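Local coordinates for aminotransferase (Neisseria meningitidis Z2491, PDB 3JTX), which transfers amino groups between amino acids and 2-oxo acids as a pyridoxal-phosphate-dependent aminotransferase of class I and II, at the interface of chains A and B. Residues are numbered along the deposited sequence; one frame, centred on the assembly and turned at random. Chains: chain A/B, aminotransferase.

The interface of chains A and B. Residues chain A 266, 269-270, 272-273; chain B 6, 9-10, 12, 139.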
ATOM      1  N   ASN A 266      -9.008 -11.783  -9.225  1.00 17.10           N
ATOM      2  CA  ASN A 266      -7.715 -12.308  -8.794  1.00 17.34           C
ATOM      3  C   ASN A 266      -6.873 -11.228  -8.143  1.00 16.61           C
ATOM      4  O   ASN A 266      -6.225 -11.485  -7.125  1.00 15.76           O
ATOM      5  CB  ASN A 266      -6.971 -12.974  -9.950  1.00 18.52           C
ATOM      6  CG  ASN A 266      -7.684 -14.212 -10.440  1.00 20.77           C
ATOM      7  OD1 ASN A 266      -8.316 -14.924  -9.653  1.00 26.18           O
ATOM      8  ND2 ASN A 266      -7.613 -14.472 -11.736  1.00 24.00           N
ATOM      9  N   LEU A 269      -7.944 -10.712  -4.460  1.00 15.65           N
ATOM     10  CA  LEU A 269      -7.455 -11.748  -3.550  1.00 16.32           C
ATOM     11  C   LEU A 269      -6.023 -11.425  -3.105  1.00 16.02           C
ATOM     12  O   LEU A 269      -5.692 -11.480  -1.926  1.00 15.31           O
ATOM     13  CB  LEU A 269      -7.503 -13.133  -4.214  1.00 16.66           C
ATOM     14  CG  LEU A 269      -7.030 -14.323  -3.363  1.00 18.90           C
ATOM     15  CD1 LEU A 269      -7.793 -14.417  -2.008  1.00 19.04           C
ATOM     16  CD2 LEU A 269      -7.177 -15.632  -4.178  1.00 21.05           C
ATOM     17  N   TYR A 270      -5.181 -11.093  -4.070  1.00 15.87           N
ATOM     18  CA  TYR A 270      -3.809 -10.697  -3.792  1.00 15.77           C
ATOM     19  C   TYR A 270      -3.756  -9.475  -2.873  1.00 15.79           C
ATOM     20  O   TYR A 270      -2.930  -9.437  -1.956  1.00 15.77           O
ATOM     21  CB  TYR A 270      -3.094 -10.377  -5.110  1.00 16.21           C
ATOM     22  CG  TYR A 270      -1.664  -9.919  -4.970  1.00 16.06           C
ATOM     23  CD1 TYR A 270      -0.619 -10.826  -5.033  1.00 18.16           C
ATOM     24  CD2 TYR A 270      -1.356  -8.584  -4.845  1.00 17.98           C
ATOM     25  CE1 TYR A 270       0.716 -10.408  -4.929  1.00 19.53           C
ATOM     26  CE2 TYR A 270      -0.035  -8.163  -4.721  1.00 19.29           C
ATOM     27  CZ  TYR A 270       0.995  -9.089  -4.776  1.00 19.59           C
ATOM     28  OH  TYR A 270       2.319  -8.657  -4.660  1.00 24.58           O
ATOM     29  N   THR A 272      -5.850  -8.473  -0.649  1.00 14.51           N
ATOM     30  CA  THR A 272      -6.229  -8.749   0.742  1.00 14.28           C
ATOM     31  C   THR A 272      -4.998  -9.080   1.570  1.00 14.06           C
ATOM     32  O   THR A 272      -4.930  -8.713   2.744  1.00 14.00           O
ATOM     33  CB  THR A 272      -7.331  -9.836   0.903  1.00 14.33           C
ATOM     34  OG1 THR A 272      -6.803 -11.137   0.617  1.00 18.11           O
ATOM     35  CG2 THR A 272      -8.511  -9.517   0.003  1.00 12.25           C
ATOM     36  N   TYR A 273      -3.995  -9.707   0.951  1.00 12.70           N
ATOM     37  CA  TYR A 273      -2.735  -9.984   1.640  1.00 12.44           C
ATOM     38  C   TYR A 273      -1.764  -8.808   1.566  1.00 13.24           C
ATOM     39  O   TYR A 273      -1.061  -8.516   2.546  1.00 13.92           O
ATOM     40  CB  TYR A 273      -2.090 -11.256   1.075  1.00 12.90           C
ATOM     41  CG  TYR A 273      -2.840 -12.511   1.456  1.00 12.98           C
ATOM     42  CD1 TYR A 273      -2.583 -13.145   2.656  1.00 14.26           C
ATOM     43  CD2 TYR A 273      -3.824 -13.040   0.630  1.00 14.57           C
ATOM     44  CE1 TYR A 273      -3.272 -14.292   3.043  1.00 15.06           C
ATOM     45  CE2 TYR A 273      -4.530 -14.193   1.005  1.00 14.28           C
ATOM     46  CZ  TYR A 273      -4.247 -14.810   2.209  1.00 14.50           C
ATOM     47  OH  TYR A 273      -4.926 -15.949   2.575  1.00 17.82           O
TER
ATOM     48  N   LEU B   6      -1.390 -17.897  -6.372  1.00 31.69           N
ATOM     49  CA  LEU B   6      -2.688 -17.490  -5.834  0.50 31.06           C
ATOM     50  C   LEU B   6      -3.557 -18.709  -5.551  1.00 30.56           C
ATOM     51  O   LEU B   6      -4.315 -18.715  -4.587  1.00 30.05           O
ATOM     52  CB  LEU B   6      -3.406 -16.526  -6.783  0.50 30.86           C
ATOM     53  CG  LEU B   6      -2.773 -15.137  -6.892  0.50 30.55           C
ATOM     54  CD1 LEU B   6      -2.877 -14.593  -8.311  0.50 31.69           C
ATOM     55  CD2 LEU B   6      -3.409 -14.190  -5.888  0.50 29.78           C
ATOM     56  N   LEU B   9      -3.304 -20.317  -1.928  1.00 26.92           N
ATOM     57  CA  LEU B   9      -3.814 -19.581  -0.767  1.00 26.29           C
ATOM     58  C   LEU B   9      -4.989 -20.315  -0.199  1.00 26.45           C
ATOM     59  O   LEU B   9      -5.816 -20.816  -0.932  1.00 25.78           O
ATOM     60  CB  LEU B   9      -4.271 -18.172  -1.144  1.00 26.11           C
ATOM     61  CG  LEU B   9      -3.194 -17.190  -1.592  1.00 24.87           C
ATOM     62  CD1 LEU B   9      -3.873 -15.971  -2.176  1.00 23.35           C
ATOM     63  CD2 LEU B   9      -2.265 -16.805  -0.436  1.00 24.85           C
ATOM     64  N   LYS B  10      -5.075 -20.359   1.120  1.00 26.36           N
ATOM     65  CA  LYS B  10      -6.135 -21.099   1.791  1.00 26.43           C
ATOM     66  C   LYS B  10      -7.218 -20.145   2.307  1.00 25.11           C
ATOM     67  O   LYS B  10      -6.969 -18.949   2.502  1.00 24.41           O
ATOM     68  CB  LYS B  10      -5.488 -21.959   2.881  1.00 27.50           C
ATOM     69  CG  LYS B  10      -4.535 -23.015   2.241  1.00 30.54           C
ATOM     70  CD  LYS B  10      -3.585 -23.656   3.228  1.00 34.84           C
ATOM     71  CE  LYS B  10      -4.199 -24.868   3.933  1.00 37.44           C
ATOM     72  NZ  LYS B  10      -4.069 -26.120   3.131  1.00 39.17           N
ATOM     73  N   TYR B  12      -9.690 -17.827   4.451  1.00 22.35           N
ATOM     74  CA  TYR B  12      -9.438 -17.110   5.694  1.00 23.26           C
ATOM     75  C   TYR B  12     -10.237 -17.764   6.835  1.00 22.72           C
ATOM     76  O   TYR B  12     -11.237 -18.435   6.589  1.00 22.38           O
ATOM     77  CB  TYR B  12      -9.817 -15.635   5.585  1.00 23.31           C
ATOM     78  CG  TYR B  12      -8.772 -14.738   4.949  1.00 26.74           C
ATOM     79  CD1 TYR B  12      -8.703 -14.583   3.567  1.00 27.39           C
ATOM     80  CD2 TYR B  12      -7.881 -14.007   5.741  1.00 28.56           C
ATOM     81  CE1 TYR B  12      -7.765 -13.739   2.986  1.00 27.74           C
ATOM     82  CE2 TYR B  12      -6.927 -13.170   5.171  1.00 29.11           C
ATOM     83  CZ  TYR B  12      -6.879 -13.027   3.798  1.00 28.38           C
ATOM     84  OH  TYR B  12      -5.923 -12.184   3.238  1.00 25.94           O
ATOM     85  N   LEU B 139       2.874 -16.300  -1.602  1.00 17.80           N
ATOM     86  CA  LEU B 139       2.873 -15.396  -2.749  1.00 17.98           C
ATOM     87  C   LEU B 139       4.264 -14.888  -3.084  1.00 17.88           C
ATOM     88  O   LEU B 139       4.504 -14.482  -4.200  1.00 18.55           O
ATOM     89  CB  LEU B 139       1.899 -14.225  -2.532  1.00 17.96           C
ATOM     90  CG  LEU B 139       0.428 -14.652  -2.488  1.00 18.37           C
ATOM     91  CD1 LEU B 139      -0.474 -13.504  -2.088  1.00 17.40           C
ATOM     92  CD2 LEU B 139       0.003 -15.215  -3.836  1.00 19.53           C
TER
HETATM   93  O   HOH W   1      -6.788 -16.726   1.043  1.00 18.28           O
HETATM   94  O   HOH W   2      -3.197 -18.468   2.775  1.00 19.73           O
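The ring of A:Tyr273 is held between B:Leu9 on one face and B:Tyr12 on the other. The methyl CD2 of B:Leu9 lies 3.7 Å above the ring plane, offset toward the rim, while the phenol oxygen OH of B:Tyr12 packs over the centre of the opposite face, 3.1 Å from the plane. A broad aromatic suits this place because both faces of the flat ring can take a neighbour, a methyl on one side and a hydroxyl oxygen on the other, while its own hydroxyl reaches water at the rim.

Leucines supply further apolar packing with their branched tips: CD1 of B:Leu9 lies 3.8 Å from CG of A:Leu269, which chi1 -179° extends away from its backbone N to meet it tip to tip. At the next residue of the helix, CD2 of B:Leu6 touches CB of A:Tyr270, whose ring carbon CD1 lies 4.0 Å from CD1 of B:Leu139, the two side chains meeting at a slant.

Across the interface A:Thr272 OG1 and B:Tyr12 OH form a hydrogen bond of 3.0 Å. Threonine's short hydroxyl, turned between backbone N and carbonyl carbon (chi1 72°), also donates to the carbonyl O of A:Leu269 one turn earlier, which fixes its rotation; OG1 would therefore be expected to accept from B:Tyr12.

Two waters link the phenol OH of A:Tyr273 to the backbone of B:Lys10: one reaches the carbonyl O, the other the amide N at 3.1 Å. Main-chain groups do this work, and the lysine side chain extends away.

The N-terminal segment of chain B, from helix 3-6 into the following loop, thus lies against helix 261-274 of chain A, with the C-terminal end of helix 131-139 of chain B contributing B:Leu139; the two-fold symmetry of the dimer repeats the patch with chains exchanged.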